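PDB 3VTH: hydrogenase maturation factor from Thermoanaerobacter tengcongensis, which probably transfers the carbamoyl group of carbamoyl phosphate, with ATP, to the C-terminus of HypE during maturation of [NiFe]-hydrogenases. Local coordinates for residues Q21-R26 and I149-R153; F133-T137 and R177-P183. All coordinates share one frame. Residue numbers count along the deposited sequence, not the author numbering.

In the fold
Both contacts are buried and lie on the same side of the molecule, their centres about 11 Å apart. Interaction 1 joins the phosphate-binding loop of the acylphosphatase domain to residues 149-153, in the loop between helices 115-121 and 165-171; interaction 2 joins the fingers to each other, 133-137 from the first and 177-183 from the second. Interaction 1 is built round an anion, with backbone amides, Arg-26 and a salt bridge, whereas in interaction 2 arginines meet a carbonyl and a zinc-bound thiolate beside apolar packing. The two touch directly: Gln-182 OE1 lies 2.9 Å from Arg-153 N, a probable hydrogen bond, and Gly-24 CA packs 3.5 Å from Thr-137 CB.

Interaction 1. Residues Q21-R26 and I149-R153; sequences QGVGFR and IPYDR. With PO4 (phosphate ion), chain E.
Residues 21-24 form a loop leading into helix 25-35, with Gly-24 as N-cap and positive phi at Gly-22 and Gly-24 (70° and 71°). Against it lies 149-153, extended through Asp-152 before Arg-153 turns helical (-51/-42), with a cis peptide before Pro-150; the CA atoms of Gln-21 and Tyr-151 lie 6.0 Å apart. Gln-21 (m, t) accepts a hydrogen bond at OE1 from Tyr-151 N (2.9 Å), while its NE2 bonds to Gly-48 O. The loop is the anion cradle of acylphosphatases: a phosphate accepts bonds from the amides of residues 22-26, including Gly-22 N to O3 (2.9 Å) and Phe-25 N to O2 (2.8 Å). Arg-26, predicted catalytic, adopts m, t, m, t, so that NE reaches phosphate O4 and NH2 reaches O3, both at 2.8 Å. Its NH1 forms a salt bridge with Asp-152 OD1 (2.7 Å; Asp-152 chi1 m), whose OD2 bonds to Ser-98. The t rotamer of Tyr-151 lays its ring against Gly-22, whose CA makes a CH-pi contact 3.6 Å from the ring centroid.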
ATOM      1  N   GLN A  21       5.588 -20.606  -5.426  1.00 23.55           N
ATOM      2  CA  GLN A  21       6.861 -20.654  -6.172  1.00 23.90           C
ATOM      3  C   GLN A  21       7.776 -19.581  -5.602  1.00 24.45           C
ATOM      4  O   GLN A  21       7.289 -18.556  -5.104  1.00 25.11           O
ATOM      5  CB  GLN A  21       6.658 -20.392  -7.666  1.00 23.74           C
ATOM      6  CG  GLN A  21       5.706 -21.376  -8.351  1.00 24.19           C
ATOM      7  CD  GLN A  21       5.583 -21.127  -9.832  1.00 24.58           C
ATOM      8  OE1 GLN A  21       6.083 -20.125 -10.357  1.00 25.02           O
ATOM      9  NE2 GLN A  21       4.897 -22.036 -10.529  1.00 26.37           N
ATOM     10  N   GLY A  22       9.085 -19.829  -5.652  1.00 24.62           N
ATOM     11  CA  GLY A  22      10.066 -18.950  -5.036  1.00 24.65           C
ATOM     12  C   GLY A  22      10.053 -18.961  -3.523  1.00 24.88           C
ATOM     13  O   GLY A  22      10.481 -17.984  -2.871  1.00 25.76           O
ATOM     14  N   VAL A  23       9.586 -20.066  -2.954  1.00 24.08           N
ATOM     15  CA  VAL A  23       9.437 -20.179  -1.503  1.00 23.54           C
ATOM     16  C   VAL A  23      10.201 -21.404  -1.003  1.00 24.12           C
ATOM     17  O   VAL A  23      10.121 -21.767   0.166  1.00 25.50           O
ATOM     18  CB  VAL A  23       7.928 -20.215  -1.068  1.00 23.84           C
ATOM     19  CG1 VAL A  23       7.178 -18.991  -1.611  1.00 23.13           C
ATOM     20  CG2 VAL A  23       7.212 -21.499  -1.568  1.00 21.86           C
ATOM     21  N   GLY A  24      10.960 -22.038  -1.890  1.00 24.13           N
ATOM     22  CA  GLY A  24      11.629 -23.299  -1.545  1.00 24.09           C
ATOM     23  C   GLY A  24      10.668 -24.467  -1.416  1.00 24.30           C
ATOM     24  O   GLY A  24      10.931 -25.421  -0.670  1.00 24.41           O
ATOM     25  N   PHE A  25       9.569 -24.423  -2.167  1.00 23.37           N
ATOM     26  CA  PHE A  25       8.626 -25.534  -2.161  1.00 23.86           C
ATOM     27  C   PHE A  25       9.180 -26.809  -2.817  1.00 24.32           C
ATOM     28  O   PHE A  25       8.911 -27.911  -2.353  1.00 24.79           O
ATOM     29  CB  PHE A  25       7.299 -25.129  -2.796  1.00 23.40           C
ATOM     30  CG  PHE A  25       6.090 -25.467  -1.961  1.00 23.99           C
ATOM     31  CD1 PHE A  25       5.079 -24.524  -1.775  1.00 23.78           C
ATOM     32  CD2 PHE A  25       5.955 -26.728  -1.370  1.00 24.89           C
ATOM     33  CE1 PHE A  25       3.932 -24.831  -1.017  1.00 26.38           C
ATOM     34  CE2 PHE A  25       4.813 -27.055  -0.609  1.00 26.71           C
ATOM     35  CZ  PHE A  25       3.805 -26.106  -0.432  1.00 26.72           C
ATOM     36  N   ARG A  26       9.948 -26.664  -3.889  1.00 24.26           N
ATOM     37  CA  ARG A  26      10.554 -27.830  -4.539  1.00 24.28           C
ATOM     38  C   ARG A  26      11.531 -28.567  -3.616  1.00 25.02           C
ATOM     39  O   ARG A  26      11.353 -29.761  -3.404  1.00 25.51           O
ATOM     40  CB  ARG A  26      11.151 -27.481  -5.909  1.00 24.33           C
ATOM     41  CG  ARG A  26      10.056 -27.228  -6.974  1.00 24.65           C
ATOM     42  CD  ARG A  26      10.617 -26.628  -8.240  1.00 23.79           C
ATOM     43  NE  ARG A  26      11.043 -25.231  -8.043  1.00 22.91           N
ATOM     44  CZ  ARG A  26      11.615 -24.475  -8.981  1.00 23.59           C
ATOM     45  NH1 ARG A  26      11.837 -24.965 -10.208  1.00 24.09           N
ATOM     46  NH2 ARG A  26      11.952 -23.214  -8.696  1.00 24.04           N
ATOM     47  N   ILE A 149       7.072 -16.360 -15.323  1.00 29.51           N
ATOM     48  CA  ILE A 149       6.882 -17.590 -14.555  1.00 29.51           C
ATOM     49  C   ILE A 149       6.839 -18.722 -15.569  1.00 29.89           C
ATOM     50  O   ILE A 149       6.729 -18.440 -16.761  1.00 30.49           O
ATOM     51  CB  ILE A 149       5.589 -17.539 -13.685  1.00 29.81           C
ATOM     52  CG1 ILE A 149       4.318 -17.309 -14.536  1.00 30.67           C
ATOM     53  CG2 ILE A 149       5.725 -16.465 -12.635  1.00 30.27           C
ATOM     54  CD1 ILE A 149       3.765 -18.569 -15.218  1.00 33.62           C
ATOM     55  N   PRO A 150       6.955 -20.002 -15.126  1.00 29.46           N
ATOM     56  CA  PRO A 150       7.181 -20.520 -13.781  1.00 28.36           C
ATOM     57  C   PRO A 150       8.492 -19.994 -13.213  1.00 27.90           C
ATOM     58  O   PRO A 150       9.486 -19.871 -13.949  1.00 27.85           O
ATOM     59  CB  PRO A 150       7.280 -22.033 -13.988  1.00 29.15           C
ATOM     60  CG  PRO A 150       6.584 -22.313 -15.242  1.00 30.73           C
ATOM     61  CD  PRO A 150       6.772 -21.087 -16.106  1.00 30.30           C
ATOM     62  N   TYR A 151       8.480 -19.675 -11.922  1.00 26.52           N
ATOM     63  CA  TYR A 151       9.661 -19.132 -11.248  1.00 26.50           C
ATOM     64  C   TYR A 151      10.843 -20.100 -11.365  1.00 26.58           C
ATOM     65  O   TYR A 151      10.719 -21.284 -11.063  1.00 26.66           O
ATOM     66  CB  TYR A 151       9.342 -18.834  -9.784  1.00 25.55           C
ATOM     67  CG  TYR A 151      10.527 -18.410  -8.937  1.00 26.11           C
ATOM     68  CD1 TYR A 151      11.200 -19.334  -8.140  1.00 28.50           C
ATOM     69  CD2 TYR A 151      10.962 -17.085  -8.925  1.00 26.26           C
ATOM     70  CE1 TYR A 151      12.290 -18.951  -7.346  1.00 27.95           C
ATOM     71  CE2 TYR A 151      12.042 -16.680  -8.127  1.00 27.03           C
ATOM     72  CZ  TYR A 151      12.691 -17.621  -7.340  1.00 28.27           C
ATOM     73  OH  TYR A 151      13.747 -17.245  -6.546  1.00 29.96           O
ATOM     74  N   ASP A 152      11.966 -19.580 -11.861  1.00 26.38           N
ATOM     75  CA  ASP A 152      13.237 -20.281 -11.925  1.00 25.99           C
ATOM     76  C   ASP A 152      14.297 -19.199 -12.082  1.00 25.46           C
ATOM     77  O   ASP A 152      13.995 -18.120 -12.556  1.00 24.40           O
ATOM     78  CB  ASP A 152      13.299 -21.197 -13.156  1.00 27.58           C
ATOM     79  CG  ASP A 152      12.749 -22.582 -12.883  1.00 29.52           C
ATOM     80  OD1 ASP A 152      13.097 -23.187 -11.843  1.00 28.95           O
ATOM     81  OD2 ASP A 152      11.968 -23.067 -13.718  1.00 33.41           O
ATOM     82  N   ARG A 153      15.540 -19.502 -11.725  1.00 25.80           N
ATOM     83  CA  ARG A 153      16.640 -18.536 -11.855  1.00 25.99           C
ATOM     84  C   ARG A 153      16.715 -17.905 -13.253  1.00 26.76           C
ATOM     85  O   ARG A 153      16.951 -16.703 -13.380  1.00 26.98           O
ATOM     86  CB  ARG A 153      17.983 -19.214 -11.533  1.00 27.05           C
ATOM     87  CG  ARG A 153      19.162 -18.230 -11.285  1.00 27.86           C
ATOM     88  CD  ARG A 153      20.445 -19.060 -11.220  1.00 30.16           C
ATOM     89  NE  ARG A 153      21.648 -18.309 -10.870  1.00 29.74           N
ATOM     90  CZ  ARG A 153      22.128 -18.183  -9.631  1.00 31.57           C
ATOM     91  NH1 ARG A 153      21.475 -18.709  -8.589  1.00 29.16           N
ATOM     92  NH2 ARG A 153      23.259 -17.519  -9.427  1.00 30.96           N
TER
HETATM   93  P   PO4 E 803      10.590 -22.829  -5.301  1.00 27.03           P
HETATM   94  O1  PO4 E 803      11.608 -21.958  -4.615  1.00 24.76           O
HETATM   95  O2  PO4 E 803       9.311 -22.870  -4.503  1.00 23.81           O
HETATM   96  O3  PO4 E 803      10.282 -22.230  -6.644  1.00 26.36           O
HETATM   97  O4  PO4 E 803      11.134 -24.237  -5.448  1.00 26.78           O

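Interaction 2. Residues F133-T137 and R177-P183; sequences FINCT and RRFHAQP. With ZN (zinc ion), chain C.
Neither segment has regular secondary structure. Residues 134-136 are extended, Thr-137 turns (phi/psi -62/-19), and the CA atoms of Thr-137 and Ala-181 approach to 5.4 Å. In 177-183, Ala-181 N bonds back to Arg-178 O (3.0 Å), and His-180 has positive phi (49°).

Ile-134 (t, t) places CG1 3.5 Å from Arg-178 NH2. The carbonyl of Asn-135 is gripped by the Arg-178 guanidinium, with NE and NH2 each donating to Asn-135 O at 3.2 Å; Arg-178 reaches it with chi1 m, chi2 and chi3 t, and chi4 88°. The p rotamer of Asn-135 leaves OD1 3.8 Å from Pro-183 CB. Cys-136, also p, binds zinc through SG at 2.3 Å, and Arg-177 NH1 donates a 3.2 Å hydrogen bond to the same SG. Cys-114, Cys-117 and Cys-139 complete this Cys4 zinc finger, so the second finger provides an outer-sphere partner for the metal of the first. At Thr-137 (p), CG2 packs 3.7 Å from Ala-181 CB, and a water bridges Thr-137 N (3.2 Å) to Arg-177 O (2.6 Å).

Both arginines also form salt bridges with Glu-120 of helix 115-121, while Phe-179 and His-180 extend the second finger onto helix 25-35 and strand 93-95 of the acylphosphatase domain.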
ATOM      1  N   PHE A 133      24.443  -9.305  -0.802  1.00 28.46           N
ATOM      2  CA  PHE A 133      23.261  -9.833  -1.504  1.00 27.73           C
ATOM      3  C   PHE A 133      22.838 -11.217  -1.016  1.00 27.39           C
ATOM      4  O   PHE A 133      22.132 -11.972  -1.717  1.00 26.57           O
ATOM      5  CB  PHE A 133      23.476  -9.799  -3.028  1.00 28.54           C
ATOM      6  CG  PHE A 133      23.752  -8.412  -3.549  1.00 30.04           C
ATOM      7  CD1 PHE A 133      22.706  -7.524  -3.782  1.00 30.87           C
ATOM      8  CD2 PHE A 133      25.054  -7.973  -3.726  1.00 31.87           C
ATOM      9  CE1 PHE A 133      22.963  -6.220  -4.229  1.00 32.35           C
ATOM     10  CE2 PHE A 133      25.323  -6.674  -4.172  1.00 32.39           C
ATOM     11  CZ  PHE A 133      24.283  -5.804  -4.422  1.00 32.31           C
ATOM     12  N   ILE A 134      23.252 -11.537   0.201  1.00 27.32           N
ATOM     13  CA  ILE A 134      22.850 -12.797   0.824  1.00 27.08           C
ATOM     14  C   ILE A 134      21.322 -12.958   0.832  1.00 26.58           C
ATOM     15  O   ILE A 134      20.596 -12.025   1.177  1.00 25.16           O
ATOM     16  CB  ILE A 134      23.460 -12.953   2.234  1.00 27.95           C
ATOM     17  CG1 ILE A 134      23.266 -14.384   2.760  1.00 27.22           C
ATOM     18  CG2 ILE A 134      22.930 -11.870   3.212  1.00 26.39           C
ATOM     19  CD1 ILE A 134      24.145 -14.705   4.000  1.00 29.47           C
ATOM     20  N   ASN A 135      20.850 -14.128   0.385  1.00 26.49           N
ATOM     21  CA  ASN A 135      19.423 -14.483   0.469  1.00 27.15           C
ATOM     22  C   ASN A 135      19.310 -16.011   0.451  1.00 27.12           C
ATOM     23  O   ASN A 135      20.325 -16.696   0.405  1.00 27.92           O
ATOM     24  CB  ASN A 135      18.617 -13.862  -0.688  1.00 26.86           C
ATOM     25  CG  ASN A 135      19.191 -14.219  -2.068  1.00 30.82           C
ATOM     26  OD1 ASN A 135      19.837 -15.260  -2.257  1.00 34.71           O
ATOM     27  ND2 ASN A 135      18.952 -13.353  -3.035  1.00 37.17           N
ATOM     28  N   CYS A 136      18.089 -16.533   0.483  1.00 26.82           N
ATOM     29  CA  CYS A 136      17.858 -17.969   0.456  1.00 27.26           C
ATOM     30  C   CYS A 136      16.413 -18.180   0.015  1.00 26.96           C
ATOM     31  O   CYS A 136      15.760 -17.229  -0.407  1.00 26.12           O
ATOM     32  CB  CYS A 136      18.116 -18.577   1.849  1.00 28.36           C
ATOM     33  SG  CYS A 136      16.913 -18.100   3.121  1.00 28.32           S
ATOM     34  N   THR A 137      15.917 -19.416   0.088  1.00 27.05           N
ATOM     35  CA  THR A 137      14.527 -19.688  -0.319  1.00 26.76           C
ATOM     36  C   THR A 137      13.495 -18.947   0.537  1.00 26.60           C
ATOM     37  O   THR A 137      12.357 -18.776   0.102  1.00 26.84           O
ATOM     38  CB  THR A 137      14.188 -21.206  -0.319  1.00 27.44           C
ATOM     39  OG1 THR A 137      14.318 -21.741   0.999  1.00 27.39           O
ATOM     40  CG2 THR A 137      15.108 -21.959  -1.239  1.00 27.71           C
ATOM     41  N   ARG A 177      20.998 -25.995   3.331  1.00 37.69           N
ATOM     42  CA  ARG A 177      19.740 -25.263   3.402  1.00 36.37           C
ATOM     43  C   ARG A 177      19.457 -24.496   2.114  1.00 34.27           C
ATOM     44  O   ARG A 177      18.312 -24.089   1.875  1.00 33.47           O
ATOM     45  CB  ARG A 177      19.646 -24.383   4.652  1.00 37.13           C
ATOM     46  CG  ARG A 177      20.395 -23.078   4.581  1.00 37.43           C
ATOM     47  CD  ARG A 177      20.185 -22.293   5.871  1.00 38.97           C
ATOM     48  NE  ARG A 177      20.623 -20.917   5.703  1.00 38.77           N
ATOM     49  CZ  ARG A 177      19.845 -19.935   5.260  1.00 37.17           C
ATOM     50  NH1 ARG A 177      18.576 -20.167   4.955  1.00 37.27           N
ATOM     51  NH2 ARG A 177      20.333 -18.718   5.141  1.00 36.42           N
ATOM     52  N   ARG A 178      20.486 -24.342   1.272  1.00 32.74           N
ATOM     53  CA  ARG A 178      20.306 -23.739  -0.059  1.00 31.05           C
ATOM     54  C   ARG A 178      20.152 -24.769  -1.191  1.00 30.81           C
ATOM     55  O   ARG A 178      20.321 -24.428  -2.368  1.00 30.45           O
ATOM     56  CB  ARG A 178      21.441 -22.753  -0.383  1.00 31.03           C
ATOM     57  CG  ARG A 178      21.314 -21.449   0.367  1.00 30.63           C
ATOM     58  CD  ARG A 178      22.465 -20.495   0.046  1.00 32.11           C
ATOM     59  NE  ARG A 178      22.274 -19.226   0.744  1.00 31.65           N
ATOM     60  CZ  ARG A 178      22.703 -18.987   1.979  1.00 31.30           C
ATOM     61  NH1 ARG A 178      23.359 -19.931   2.663  1.00 29.32           N
ATOM     62  NH2 ARG A 178      22.466 -17.802   2.529  1.00 29.37           N
ATOM     63  N   PHE A 179      19.824 -26.010  -0.831  1.00 30.52           N
ATOM     64  CA  PHE A 179      19.433 -27.037  -1.805  1.00 30.76           C
ATOM     65  C   PHE A 179      18.338 -26.496  -2.727  1.00 29.71           C
ATOM     66  O   PHE A 179      17.282 -26.057  -2.257  1.00 27.88           O
ATOM     67  CB  PHE A 179      18.929 -28.277  -1.059  1.00 31.70           C
ATOM     68  CG  PHE A 179      18.574 -29.441  -1.944  1.00 32.68           C
ATOM     69  CD1 PHE A 179      17.284 -29.963  -1.929  1.00 34.56           C
ATOM     70  CD2 PHE A 179      19.533 -30.046  -2.757  1.00 34.92           C
ATOM     71  CE1 PHE A 179      16.946 -31.072  -2.728  1.00 32.83           C
ATOM     72  CE2 PHE A 179      19.214 -31.154  -3.558  1.00 35.20           C
ATOM     73  CZ  PHE A 179      17.915 -31.659  -3.544  1.00 35.63           C
ATOM     74  N   HIS A 180      18.609 -26.502  -4.031  1.00 30.44           N
ATOM     75  CA  HIS A 180      17.683 -25.951  -5.032  1.00 30.51           C
ATOM     76  C   HIS A 180      17.142 -24.552  -4.718  1.00 30.26           C
ATOM     77  O   HIS A 180      15.970 -24.243  -4.996  1.00 30.28           O
ATOM     78  CB  HIS A 180      16.549 -26.946  -5.314  1.00 31.26           C
ATOM     79  CG  HIS A 180      16.938 -28.017  -6.282  1.00 32.45           C
ATOM     80  ND1 HIS A 180      16.385 -28.116  -7.541  1.00 33.32           N
ATOM     81  CD2 HIS A 180      17.866 -29.005  -6.199  1.00 35.63           C
ATOM     82  CE1 HIS A 180      16.923 -29.143  -8.176  1.00 35.75           C
ATOM     83  NE2 HIS A 180      17.827 -29.698  -7.384  1.00 37.59           N
ATOM     84  N   ALA A 181      17.997 -23.706  -4.144  1.00 29.71           N
ATOM     85  CA  ALA A 181      17.649 -22.312  -3.923  1.00 29.28           C
ATOM     86  C   ALA A 181      17.903 -21.540  -5.207  1.00 29.09           C
ATOM     87  O   ALA A 181      19.052 -21.307  -5.575  1.00 28.99           O
ATOM     88  CB  ALA A 181      18.459 -21.715  -2.755  1.00 28.61           C
ATOM     89  N   GLN A 182      16.827 -21.141  -5.886  1.00 29.03           N
ATOM     90  CA  GLN A 182      16.952 -20.481  -7.192  1.00 29.51           C
ATOM     91  C   GLN A 182      17.861 -19.241  -7.210  1.00 30.52           C
ATOM     92  O   GLN A 182      18.576 -19.049  -8.180  1.00 31.89           O
ATOM     93  CB  GLN A 182      15.576 -20.164  -7.806  1.00 28.88           C
ATOM     94  CG  GLN A 182      14.773 -21.419  -8.204  1.00 26.61           C
ATOM     95  CD  GLN A 182      15.559 -22.336  -9.129  1.00 28.75           C
ATOM     96  OE1 GLN A 182      16.032 -21.925 -10.200  1.00 27.40           O
ATOM     97  NE2 GLN A 182      15.712 -23.584  -8.712  1.00 29.03           N
ATOM     98  N   PRO A 183      17.842 -18.407  -6.151  1.00 30.49           N
ATOM     99  CA  PRO A 183      18.713 -17.233  -6.192  1.00 31.25           C
ATOM    100  C   PRO A 183      20.134 -17.400  -5.605  1.00 32.27           C
ATOM    101  O   PRO A 183      20.843 -16.408  -5.460  1.00 33.11           O
ATOM    102  CB  PRO A 183      17.947 -16.211  -5.366  1.00 30.77           C
ATOM    103  CG  PRO A 183      17.187 -17.019  -4.364  1.00 31.02           C
ATOM    104  CD  PRO A 183      16.923 -18.374  -4.996  1.00 30.16           C
TER
HETATM  105 ZN    ZN C 801      17.371 -15.994   3.988  1.00 27.74          ZN
HETATM  106  O   HOH W   1      17.101 -21.817   1.772  1.00 27.99           O